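MRG701 (Oryza sativa, PDB 5IN1) probably recognises methylated histone tails through its MRG-family chromodomain, which forms dimers, and so takes part in transcriptional regulation in rice. Local coordinates at residues E7-Y12 / Y18-Q23; A11-L16 / L39-S44; K24-N27 / W32-H35; W45-W48 / D52-L55. All coordinates share one frame; numbering follows the deposited sequence.

Contact 1 of 4, residues E7-Y12 / Y18-Q23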
loop_
_atom_site.group_PDB
_atom_site.type_symbol
_atom_site.label_atom_id
_atom_site.label_comp_id
_atom_site.label_asym_id
_atom_site.label_seq_id
_atom_site.Cartn_x
_atom_site.Cartn_y
_atom_site.Cartn_z
ATOM N N GLU A 7 -10.422 8.784 6.825
ATOM C CA GLU A 7 -9.809 8.920 8.139
ATOM C C GLU A 7 -9.459 10.373 8.430
ATOM O O GLU A 7 -8.931 11.079 7.567
ATOM C CB GLU A 7 -8.555 8.047 8.238
ATOM C CG GLU A 7 -7.928 8.003 9.624
ATOM C CD GLU A 7 -6.777 7.013 9.717
ATOM O OE1 GLU A 7 -6.613 6.196 8.776
ATOM O OE2 GLU A 7 -6.047 7.043 10.727
ATOM N N ARG A 8 -9.800 10.822 9.627
ATOM C CA ARG A 8 -9.361 12.128 10.086
ATOM C C ARG A 8 -7.969 12.003 10.676
ATOM O O ARG A 8 -7.695 11.083 11.454
ATOM C CB ARG A 8 -10.350 12.692 11.107
ATOM C CG ARG A 8 -11.503 13.505 10.471
ATOM C CD ARG A 8 -12.375 12.707 9.503
ATOM N NE ARG A 8 -13.473 13.528 8.987
ATOM C CZ ARG A 8 -14.226 13.217 7.936
ATOM N NH1 ARG A 8 -14.009 12.098 7.255
ATOM N NH2 ARG A 8 -15.202 14.036 7.559
ATOM N N VAL A 9 -7.098 12.937 10.283
ATOM C CA VAL A 9 -5.688 12.951 10.657
ATOM C C VAL A 9 -5.314 14.368 11.061
ATOM O O VAL A 9 -6.111 15.296 10.902
ATOM C CB VAL A 9 -4.776 12.481 9.499
ATOM C CG1 VAL A 9 -5.122 11.045 9.091
ATOM C CG2 VAL A 9 -4.877 13.406 8.287
ATOM N N LEU A 10 -4.109 14.525 11.590
ATOM C CA LEU A 10 -3.483 15.835 11.742
ATOM C C LEU A 10 -2.475 16.018 10.613
ATOM O O LEU A 10 -1.763 15.074 10.255
ATOM C CB LEU A 10 -2.809 15.965 13.106
ATOM C CG LEU A 10 -3.781 15.899 14.274
ATOM C CD1 LEU A 10 -3.045 15.774 15.593
ATOM C CD2 LEU A 10 -4.695 17.117 14.286
ATOM N N ALA A 11 -2.433 17.205 10.033
ATOM C CA ALA A 11 -1.537 17.508 8.918
ATOM C C ALA A 11 -0.829 18.831 9.157
ATOM O O ALA A 11 -1.445 19.836 9.528
ATOM C CB ALA A 11 -2.305 17.567 7.604
ATOM N N TYR A 12 0.479 18.839 8.941
ATOM C CA TYR A 12 1.224 20.083 8.918
ATOM C C TYR A 12 0.842 20.910 7.701
ATOM O O TYR A 12 0.700 20.393 6.597
ATOM C CB TYR A 12 2.726 19.821 8.914
ATOM C CG TYR A 12 3.289 19.431 10.251
ATOM C CD1 TYR A 12 3.328 20.343 11.285
ATOM C CD2 TYR A 12 3.791 18.151 10.485
ATOM C CE1 TYR A 12 3.849 20.015 12.525
ATOM C CE2 TYR A 12 4.318 17.816 11.719
ATOM C CZ TYR A 12 4.357 18.755 12.726
ATOM O OH TYR A 12 4.874 18.437 13.976
ATOM N N TYR A 18 -3.076 20.851 11.560
ATOM C CA TYR A 18 -4.492 21.101 11.263
ATOM C C TYR A 18 -5.220 19.775 11.071
ATOM O O TYR A 18 -4.659 18.815 10.515
ATOM C CB TYR A 18 -4.645 21.958 10.000
ATOM C CG TYR A 18 -3.951 23.290 10.110
ATOM C CD1 TYR A 18 -4.623 24.415 10.561
ATOM C CD2 TYR A 18 -2.599 23.411 9.804
ATOM C CE1 TYR A 18 -3.975 25.631 10.694
ATOM C CE2 TYR A 18 -1.938 24.627 9.945
ATOM C CZ TYR A 18 -2.635 25.719 10.378
ATOM O OH TYR A 18 -1.972 26.911 10.495
ATOM N N GLU A 19 -6.461 19.696 11.520
ATOM C CA GLU A 19 -7.225 18.501 11.226
ATOM C C GLU A 19 -7.518 18.434 9.730
ATOM O O GLU A 19 -7.842 19.446 9.095
ATOM C CB GLU A 19 -8.520 18.451 12.038
ATOM C CG GLU A 19 -9.077 17.033 12.066
ATOM C CD GLU A 19 -10.274 16.854 12.993
ATOM O OE1 GLU A 19 -10.952 17.845 13.328
ATOM O OE2 GLU A 19 -10.516 15.685 13.392
ATOM N N ALA A 20 -7.397 17.233 9.178
ATOM C CA ALA A 20 -7.619 16.995 7.762
ATOM C C ALA A 20 -8.300 15.661 7.601
ATOM O O ALA A 20 -8.310 14.854 8.533
ATOM C CB ALA A 20 -6.291 17.016 6.984
ATOM N N LYS A 21 -8.855 15.414 6.422
ATOM C CA LYS A 21 -9.399 14.102 6.134
ATOM C C LYS A 21 -8.764 13.533 4.871
ATOM O O LYS A 21 -8.527 14.239 3.881
ATOM C CB LYS A 21 -10.912 14.157 5.999
ATOM C CG LYS A 21 -11.390 15.015 4.879
ATOM C CD LYS A 21 -12.903 14.962 4.775
ATOM C CE LYS A 21 -13.430 16.093 3.911
ATOM N NZ LYS A 21 -14.270 17.045 4.691
ATOM N N VAL A 22 -8.490 12.240 4.915
ATOM C CA VAL A 22 -7.934 11.536 3.767
ATOM C C VAL A 22 -9.037 11.255 2.747
ATOM O O VAL A 22 -10.021 10.593 3.068
ATOM C CB VAL A 22 -7.270 10.222 4.200
ATOM C CG1 VAL A 22 -6.766 9.454 2.971
ATOM C CG2 VAL A 22 -6.148 10.497 5.169
ATOM N N GLN A 23 -8.877 11.790 1.544
ATOM C CA GLN A 23 -9.829 11.601 0.447
ATOM C C GLN A 23 -9.486 10.353 -0.357
ATOM O O GLN A 23 -10.379 9.632 -0.797
ATOM C CB GLN A 23 -9.836 12.814 -0.482
ATOM C CG GLN A 23 -10.312 14.103 0.169
ATOM C CD GLN A 23 -9.963 15.318 -0.660
ATOM O OE1 GLN A 23 -8.814 15.492 -1.074
ATOM N NE2 GLN A 23 -10.948 16.168 -0.912
#
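Val-9 and Ala-20 exchange both backbone bonds, Val-9 N to Ala-20 O and Ala-20 N to Val-9 O at 2.9 Å each, in the middle of the antiparallel hairpin made by strands 8-13 and 16-28. Ala-11 and Tyr-18 repeat the reciprocal pairing, with Ala-11 N 2.8 Å from Tyr-18 O. At the open end Val-22 N gives a nearly straight bond (169°) to Glu-7 O. Several carbonyls also meet a CA-H, as Ala-20 O does at Arg-8 CA, 3.3 Å away. On the face of Val-9, Ala-11 and Ala-20, Ala-20 CB lies 4.1 Å from Val-9 CG2 and equally far from Ala-11 CB, while Leu-54 covers Val-9 and Ala-11 from strand 54-56. On the face of Arg-8 and Lys-21, Arg-8 bends at its second torsion, about CB-CG (chi2 60°), which carries its guanidinium over Lys-21: the methylene CD of the lysine sits 3.7 Å from Arg-8 NH2, against one face of the group. Arg-8 NH1 donates to the carbonyl of Gly-6, and Glu-7 OE1 accepts from Lys-4 N. Arg-8 NH2 and Lys-21 NZ remain 4.3 Å apart, like charges with no attraction between them. Cohesion here thus rests on paired amides and small apolar groups rather than on charge attraction.

Contact 2 of 4, residues A11-L16 / L39-S44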
loop_
_atom_site.group_PDB
_atom_site.type_symbol
_atom_site.label_atom_id
_atom_site.label_comp_id
_atom_site.label_asym_id
_atom_site.label_seq_id
_atom_site.Cartn_x
_atom_site.Cartn_y
_atom_site.Cartn_z
ATOM N N ALA A 11 -2.433 17.205 10.033
ATOM C CA ALA A 11 -1.537 17.508 8.918
ATOM C C ALA A 11 -0.829 18.831 9.157
ATOM O O ALA A 11 -1.445 19.836 9.528
ATOM C CB ALA A 11 -2.305 17.567 7.604
ATOM N N TYR A 12 0.479 18.839 8.941
ATOM C CA TYR A 12 1.224 20.083 8.918
ATOM C C TYR A 12 0.842 20.910 7.701
ATOM O O TYR A 12 0.700 20.393 6.597
ATOM C CB TYR A 12 2.726 19.821 8.914
ATOM C CG TYR A 12 3.289 19.431 10.251
ATOM C CD1 TYR A 12 3.328 20.343 11.285
ATOM C CD2 TYR A 12 3.791 18.151 10.485
ATOM C CE1 TYR A 12 3.849 20.015 12.525
ATOM C CE2 TYR A 12 4.318 17.816 11.719
ATOM C CZ TYR A 12 4.357 18.755 12.726
ATOM O OH TYR A 12 4.874 18.437 13.976
ATOM N N HIS A 13 0.672 22.202 7.908
ATOM C CA HIS A 13 0.604 23.133 6.792
ATOM C C HIS A 13 1.355 24.337 7.298
ATOM O O HIS A 13 0.816 25.141 8.045
ATOM C CB HIS A 13 -0.832 23.472 6.401
ATOM C CG HIS A 13 -0.970 23.920 4.985
ATOM N ND1 HIS A 13 -0.805 25.233 4.604
ATOM C CD2 HIS A 13 -1.238 23.229 3.850
ATOM C CE1 HIS A 13 -0.983 25.337 3.301
ATOM N NE2 HIS A 13 -1.244 24.137 2.818
ATOM N N GLY A 14 2.633 24.430 6.959
ATOM C CA GLY A 14 3.497 25.263 7.766
ATOM C C GLY A 14 3.678 24.577 9.106
ATOM O O GLY A 14 3.388 23.394 9.246
ATOM N N PRO A 15 4.156 25.319 10.109
ATOM C CA PRO A 15 4.605 24.696 11.356
ATOM C C PRO A 15 3.502 24.249 12.307
ATOM O O PRO A 15 3.823 23.614 13.308
ATOM C CB PRO A 15 5.471 25.790 11.994
ATOM C CG PRO A 15 4.910 27.052 11.431
ATOM C CD PRO A 15 4.513 26.746 10.032
ATOM N N LEU A 16 2.243 24.541 12.013
ATOM C CA LEU A 16 1.163 24.121 12.900
ATOM C C LEU A 16 0.461 22.899 12.332
ATOM O O LEU A 16 0.504 22.648 11.124
ATOM C CB LEU A 16 0.145 25.256 13.127
ATOM C CG LEU A 16 0.706 26.552 13.715
ATOM C CD1 LEU A 16 -0.383 27.602 13.816
ATOM C CD2 LEU A 16 1.294 26.271 15.093
ATOM N N LEU A 39 -9.704 20.519 7.067
ATOM C CA LEU A 39 -11.090 20.784 7.472
ATOM C C LEU A 39 -11.307 22.280 7.687
ATOM O O LEU A 39 -10.551 22.935 8.418
ATOM C CB LEU A 39 -11.464 20.024 8.742
ATOM C CG LEU A 39 -11.302 18.510 8.675
ATOM C CD1 LEU A 39 -11.967 17.854 9.869
ATOM C CD2 LEU A 39 -11.853 17.954 7.361
ATOM N N GLY A 40 -12.360 22.808 7.060
ATOM C CA GLY A 40 -12.684 24.220 7.144
ATOM C C GLY A 40 -11.947 25.100 6.145
ATOM O O GLY A 40 -12.211 26.304 6.085
ATOM N N TRP A 41 -11.035 24.513 5.365
ATOM C CA TRP A 41 -10.266 25.273 4.376
ATOM C C TRP A 41 -10.854 25.130 2.985
ATOM O O TRP A 41 -11.633 24.221 2.730
ATOM C CB TRP A 41 -8.808 24.809 4.340
ATOM C CG TRP A 41 -7.962 25.287 5.459
ATOM C CD1 TRP A 41 -8.384 25.778 6.666
ATOM C CD2 TRP A 41 -6.531 25.345 5.478
ATOM N NE1 TRP A 41 -7.300 26.130 7.433
ATOM C CE2 TRP A 41 -6.152 25.876 6.727
ATOM C CE3 TRP A 41 -5.538 25.024 4.551
ATOM C CZ2 TRP A 41 -4.818 26.062 7.087
ATOM C CZ3 TRP A 41 -4.214 25.213 4.911
ATOM C CH2 TRP A 41 -3.868 25.739 6.168
ATOM N N SER A 42 -10.461 26.033 2.091
ATOM C CA SER A 42 -10.835 25.947 0.685
ATOM C C SER A 42 -10.398 24.619 0.075
ATOM O O SER A 42 -9.333 24.099 0.411
ATOM C CB SER A 42 -10.198 27.099 -0.101
ATOM O OG SER A 42 -10.383 26.938 -1.495
ATOM N N LYS A 43 -11.201 24.091 -0.842
ATOM C CA LYS A 43 -10.833 22.904 -1.608
ATOM C C LYS A 43 -9.590 23.154 -2.467
ATOM O O LYS A 43 -8.906 22.204 -2.843
ATOM C CB LYS A 43 -11.994 22.447 -2.493
ATOM C CG LYS A 43 -13.280 22.115 -1.754
ATOM C CD LYS A 43 -13.079 21.029 -0.692
ATOM C CE LYS A 43 -12.894 19.639 -1.293
ATOM N NZ LYS A 43 -12.803 18.582 -0.261
ATOM N N SER A 44 -9.295 24.419 -2.763
ATOM C CA SER A 44 -8.052 24.802 -3.441
ATOM C C SER A 44 -6.809 24.235 -2.767
ATOM O O SER A 44 -5.806 23.977 -3.435
ATOM C CB SER A 44 -7.917 26.326 -3.518
ATOM O OG SER A 44 -8.849 26.877 -4.434
#
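His-13 offers one face of its imidazole to the indole edge of Trp-41, whose CZ3 stands 3.4 Å above the plane, over the ring centre. This is a T-shaped pair: the planes meet at 83°, and the centroid of the His-13 ring is 4.7 Å from that of the six-membered indole ring. CH2 shares the contact, lying 3.5 Å from His-13 ND1 and 3.8 Å from His-13 CB, and the indole therefore touches ring and methylene together. CG of His-13 stands trans to the backbone nitrogen (chi1 -156°), which carries the imidazole out to meet the loop 39-44. No hydrogen bond joins the two segments. Within the loop, an ST turn in which Ser-42 OG accepts from Ser-44 N, 3.0 Å away, shapes the backbone just beyond the tryptophan. Trp-45 and Tyr-38 also make edge-to-face contacts with His-13, a cluster consistent with the aromatic cage by which chromodomains of this family hold methylated lysine. Replacing His-13 with an alanine would probably leave the CZ3-CH2 edge of Trp-41 without the ring it abuts and open a gap in the cluster wall. The pair bridges the end of strand 8-13 and the loop between strands 31-38 and 47-50, with Tyr-18 of strand 16-28 against Trp-41 and helix 59-70 packing instead on Tyr-12 and Leu-16.

Contact 3 of 4, residues K24-N27 / W32-H35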
loop_
_atom_site.group_PDB
_atom_site.type_symbol
_atom_site.label_atom_id
_atom_site.label_comp_id
_atom_site.label_asym_id
_atom_site.label_seq_id
_atom_site.Cartn_x
_atom_site.Cartn_y
_atom_site.Cartn_z
ATOM N N LYS A 24 -8.191 10.116 -0.560
ATOM C CA LYS A 24 -7.703 8.986 -1.352
ATOM C C LYS A 24 -6.333 8.564 -0.839
ATOM O O LYS A 24 -5.547 9.410 -0.428
ATOM C CB LYS A 24 -7.636 9.365 -2.840
ATOM C CG LYS A 24 -9.002 9.348 -3.536
ATOM C CD LYS A 24 -8.961 9.838 -4.983
ATOM C CE LYS A 24 -10.287 10.502 -5.371
ATOM N NZ LYS A 24 -11.077 9.732 -6.378
ATOM N N SER A 25 -6.054 7.262 -0.868
ATOM C CA SER A 25 -4.747 6.716 -0.512
ATOM C C SER A 25 -4.219 5.907 -1.692
ATOM O O SER A 25 -4.960 5.129 -2.298
ATOM C CB SER A 25 -4.829 5.819 0.730
ATOM O OG SER A 25 -5.471 6.479 1.819
ATOM N N GLU A 26 -2.949 6.098 -2.031
ATOM C CA GLU A 26 -2.324 5.329 -3.112
ATOM C C GLU A 26 -0.919 4.935 -2.730
ATOM O O GLU A 26 -0.249 5.663 -2.000
ATOM C CB GLU A 26 -2.280 6.130 -4.416
ATOM C CG GLU A 26 -3.637 6.448 -5.023
ATOM C CD GLU A 26 -3.520 7.356 -6.234
ATOM O OE1 GLU A 26 -2.383 7.752 -6.569
ATOM O OE2 GLU A 26 -4.560 7.677 -6.844
ATOM N N ASN A 27 -0.460 3.788 -3.232
ATOM C CA ASN A 27 0.923 3.381 -3.024
ATOM C C ASN A 27 1.573 3.009 -4.342
ATOM O O ASN A 27 1.031 2.204 -5.099
ATOM C CB ASN A 27 0.996 2.216 -2.026
ATOM C CG ASN A 27 2.415 1.886 -1.607
ATOM O OD1 ASN A 27 3.289 1.639 -2.443
ATOM N ND2 ASN A 27 2.660 1.890 -0.305
ATOM N N TRP A 32 3.381 5.355 0.404
ATOM C CA TRP A 32 2.004 5.823 0.442
ATOM C C TRP A 32 1.920 7.330 0.180
ATOM O O TRP A 32 2.726 8.108 0.702
ATOM C CB TRP A 32 1.363 5.499 1.796
ATOM C CG TRP A 32 0.955 4.057 1.935
ATOM C CD1 TRP A 32 1.619 3.072 2.618
ATOM C CD2 TRP A 32 -0.202 3.439 1.360
ATOM N NE1 TRP A 32 0.942 1.883 2.501
ATOM C CE2 TRP A 32 -0.175 2.071 1.733
ATOM C CE3 TRP A 32 -1.248 3.900 0.562
ATOM C CZ2 TRP A 32 -1.166 1.167 1.342
ATOM C CZ3 TRP A 32 -2.235 3.009 0.176
ATOM C CH2 TRP A 32 -2.180 1.644 0.562
ATOM N N ARG A 33 0.946 7.745 -0.625
ATOM C CA ARG A 33 0.585 9.165 -0.684
ATOM C C ARG A 33 -0.900 9.306 -0.423
ATOM O O ARG A 33 -1.683 8.380 -0.672
ATOM C CB ARG A 33 0.967 9.808 -2.026
ATOM C CG ARG A 33 0.230 9.269 -3.244
ATOM C CD ARG A 33 0.605 10.072 -4.483
ATOM N NE ARG A 33 -0.280 9.796 -5.617
ATOM C CZ ARG A 33 -0.387 10.579 -6.684
ATOM N NH1 ARG A 33 0.332 11.694 -6.765
ATOM N NH2 ARG A 33 -1.211 10.243 -7.676
ATOM N N TYR A 34 -1.283 10.464 0.100
ATOM C CA TYR A 34 -2.625 10.700 0.594
ATOM C C TYR A 34 -3.123 12.030 0.067
ATOM O O TYR A 34 -2.448 13.050 0.237
ATOM C CB TYR A 34 -2.635 10.709 2.120
ATOM C CG TYR A 34 -2.040 9.469 2.744
ATOM C CD1 TYR A 34 -2.783 8.302 2.843
ATOM C CD2 TYR A 34 -0.741 9.454 3.218
ATOM C CE1 TYR A 34 -2.238 7.154 3.410
ATOM C CE2 TYR A 34 -0.200 8.323 3.789
ATOM C CZ TYR A 34 -0.957 7.181 3.892
ATOM O OH TYR A 34 -0.410 6.043 4.455
ATOM N N HIS A 35 -4.297 12.029 -0.550
ATOM C CA HIS A 35 -4.890 13.275 -1.009
ATOM C C HIS A 35 -5.776 13.723 0.127
ATOM O O HIS A 35 -6.717 13.022 0.490
ATOM C CB HIS A 35 -5.686 13.103 -2.315
ATOM C CG HIS A 35 -5.831 14.367 -3.104
ATOM N ND1 HIS A 35 -6.900 15.229 -2.953
ATOM C CD2 HIS A 35 -5.037 14.923 -4.058
ATOM C CE1 HIS A 35 -6.759 16.252 -3.779
ATOM N NE2 HIS A 35 -5.642 16.090 -4.461
#
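The Trp-32 indole is covered on one face by Asn-27, whose ND2 rides 3.2 Å above the plane toward the rim while its CB makes a CH-pi contact 8° off the normal, 3.7 Å from the centroid of the six-membered ring. Both residues belong to the turn-proximal part of a beta hairpin, strands 16-28 and 31-38. The Asn-27 amide stands almost upright on the indole, 87° between planes. At the edge of the Tyr-34 ring, in its plane, lies Ser-25 OG, 3.4 Å from Tyr-34 CD1; this hydroxyl is hydrogen-bonded to the Phe-3 carbonyl. Backbone bonds pair Glu-26 with Arg-33 in both directions, whereas of the two joining Lys-24 to His-35 the one from Lys-24 N is weak. Asn-27 OD1 accepts from Glu-31 N, helping to fix the amide over the indole. Glu-26 and Asn-27 also pair with a strand of the second subunit, extending the sheet across the dimer interface, and Asn-27 packs on Trp-32 of that subunit. On the sheet face that carries Glu-26 and Arg-33, Trp-48 makes a cation-pi contact with Arg-33, whose chain runs extended alongside Glu-26. The salt bridge between them converges on one oxygen: Glu-26 OE1 lies in the guanidinium plane, 3.1 Å from Arg-33 NE and 3.0 Å from Arg-33 NH2, both nitrogens reaching it from the same face of the carboxylate.

Contact 4 of 4, residues W45-W48 / D52-L55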
loop_
_atom_site.group_PDB
_atom_site.type_symbol
_atom_site.label_atom_id
_atom_site.label_comp_id
_atom_site.label_asym_id
_atom_site.label_seq_id
_atom_site.Cartn_x
_atom_site.Cartn_y
_atom_site.Cartn_z
ATOM N N TRP A 45 -6.861 24.042 -1.449
ATOM C CA TRP A 45 -5.694 23.542 -0.740
ATOM C C TRP A 45 -5.605 22.009 -0.697
ATOM O O TRP A 45 -4.601 21.486 -0.226
ATOM C CB TRP A 45 -5.649 24.099 0.691
ATOM C CG TRP A 45 -5.237 25.550 0.791
ATOM C CD1 TRP A 45 -6.038 26.605 1.121
ATOM C CD2 TRP A 45 -3.925 26.090 0.578
ATOM N NE1 TRP A 45 -5.306 27.769 1.129
ATOM C CE2 TRP A 45 -4.012 27.484 0.787
ATOM C CE3 TRP A 45 -2.695 25.540 0.218
ATOM C CZ2 TRP A 45 -2.908 28.332 0.663
ATOM C CZ3 TRP A 45 -1.600 26.392 0.091
ATOM C CH2 TRP A 45 -1.720 27.764 0.314
ATOM N N ASP A 46 -6.619 21.298 -1.194
ATOM C CA ASP A 46 -6.558 19.833 -1.247
ATOM C C ASP A 46 -5.319 19.400 -2.023
ATOM O O ASP A 46 -5.028 19.968 -3.083
ATOM C CB ASP A 46 -7.792 19.244 -1.916
ATOM C CG ASP A 46 -9.069 19.479 -1.137
ATOM O OD1 ASP A 46 -9.063 20.154 -0.083
ATOM O OD2 ASP A 46 -10.108 18.990 -1.612
ATOM N N GLU A 47 -4.586 18.423 -1.504
ATOM C CA GLU A 47 -3.296 18.096 -2.109
ATOM C C GLU A 47 -2.823 16.711 -1.717
ATOM O O GLU A 47 -3.270 16.144 -0.718
ATOM C CB GLU A 47 -2.241 19.122 -1.709
ATOM C CG GLU A 47 -1.945 19.108 -0.215
ATOM C CD GLU A 47 -0.887 20.123 0.185
ATOM O OE1 GLU A 47 -0.802 20.432 1.390
ATOM O OE2 GLU A 47 -0.164 20.629 -0.700
ATOM N N TRP A 48 -1.911 16.171 -2.519
ATOM C CA TRP A 48 -1.218 14.942 -2.184
ATOM C C TRP A 48 -0.105 15.214 -1.199
ATOM O O TRP A 48 0.712 16.117 -1.409
ATOM C CB TRP A 48 -0.586 14.291 -3.419
ATOM C CG TRP A 48 -1.527 13.709 -4.404
ATOM C CD1 TRP A 48 -1.826 14.205 -5.643
ATOM C CD2 TRP A 48 -2.275 12.498 -4.268
ATOM N NE1 TRP A 48 -2.722 13.387 -6.273
ATOM C CE2 TRP A 48 -3.016 12.330 -5.450
ATOM C CE3 TRP A 48 -2.390 11.537 -3.253
ATOM C CZ2 TRP A 48 -3.869 11.240 -5.649
ATOM C CZ3 TRP A 48 -3.237 10.455 -3.448
ATOM C CH2 TRP A 48 -3.965 10.316 -4.641
ATOM N N ASP A 52 5.320 11.920 6.089
ATOM C CA ASP A 52 6.020 12.901 6.906
ATOM C C ASP A 52 5.188 14.153 7.209
ATOM O O ASP A 52 5.504 14.885 8.147
ATOM C CB ASP A 52 7.296 13.308 6.195
ATOM C CG ASP A 52 7.029 13.726 4.786
ATOM O OD1 ASP A 52 6.646 12.864 3.954
ATOM O OD2 ASP A 52 7.164 14.925 4.492
ATOM N N ARG A 53 4.136 14.393 6.421
ATOM C CA ARG A 53 3.265 15.546 6.640
ATOM C C ARG A 53 2.111 15.285 7.600
ATOM O O ARG A 53 1.404 16.227 7.968
ATOM C CB ARG A 53 2.698 16.027 5.303
ATOM C CG ARG A 53 3.735 16.691 4.391
ATOM C CD ARG A 53 3.948 18.196 4.765
ATOM N NE ARG A 53 2.744 19.012 4.616
ATOM C CZ ARG A 53 2.298 19.504 3.459
ATOM N NH1 ARG A 53 2.945 19.272 2.333
ATOM N NH2 ARG A 53 1.192 20.234 3.430
ATOM N N LEU A 54 1.914 14.021 7.979
ATOM C CA LEU A 54 0.720 13.589 8.696
ATOM C C LEU A 54 1.037 12.951 10.045
ATOM O O LEU A 54 2.115 12.363 10.258
ATOM C CB LEU A 54 -0.078 12.587 7.860
ATOM C CG LEU A 54 -0.539 13.057 6.481
ATOM C CD1 LEU A 54 -1.336 11.950 5.793
ATOM C CD2 LEU A 54 -1.345 14.350 6.578
ATOM N N LEU A 55 0.059 13.014 10.934
ATOM C CA LEU A 55 0.095 12.326 12.217
ATOM C C LEU A 55 -1.265 11.690 12.470
ATOM O O LEU A 55 -2.305 12.296 12.201
ATOM C CB LEU A 55 0.449 13.297 13.353
ATOM C CG LEU A 55 1.887 13.829 13.403
ATOM C CD1 LEU A 55 1.985 14.926 14.439
ATOM C CD2 LEU A 55 2.851 12.688 13.742
#
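Glu-47 OE1 and Arg-53 NH2 form a salt bridge of 2.9 Å that carries the contact between segments 45-48 and 52-55. The bond is bent, 138° at the hydrogen, and imperfectly aligned: NH2 comes from above the carboxylate plane, and the oxygen is tilted from the guanidinium plane, although it still lies toward the edge of that group. With the planes 77° apart, one oxygen meets one nitrogen; Arg-53 NH1 stays 4.0 Å from Glu-47 OE1. Both chains are shaped for this meeting. Glu-47 places CG between its backbone nitrogen and carbonyl carbon (chi1 65°) and then runs straight, while Arg-53 folds back on itself at its second and third torsions. A second shell fixes each end. Tyr-38 OH is hydrogen-bonded to the same OE1, and Arg-53 NE donates to the carbonyl of Tyr-12. Side chains of His-13 and Tyr-38 pack on the arginine, and His-13 also touches Glu-47. Farther out, backbone bonds tie Glu-47 to Val-36 and Arg-53 to Tyr-12, anchoring the two partners to different strands of the sheet. A methionine in place of Arg-53 would probably leave the Glu-47 carboxylate without its opposite charge and the Tyr-12 carbonyl without this side-chain donor. The chemistry is that of a surface ion pair bordering the aromatic cluster of His-13 and Tyr-38: it links strand 47-50 to the 3-10 turn that leads into strand 54-56, the two outermost strands within the chain, and probably tempers the negative charge of Glu-47 beside those rings.

All four contacts reach one strongly curved antiparallel sheet, strand order 47-50, 31-38, 16-28, 8-13, 54-56, as in SH3-like chromodomains. Contacts 1 and 3 are strand pairings sharing the long strand 16-28, centres about 12 Å apart, and Gln-23 of the first bonds to His-35 of the second. Contact 2 joins the sheet to the loop 39-44 and closes a loop within which contact 3 is nested, their centres about 17 Å apart. Contact 4, last in the chain, joins strand 47-50 to the 3-10 turn before strand 54-56, its centre about 8 Å from that of contact 2. The probable methyl-lysine cage at contact 2 thus lies apart from the dimer interface at contact 3, while contact 4, through Trp-48, touches contact 3.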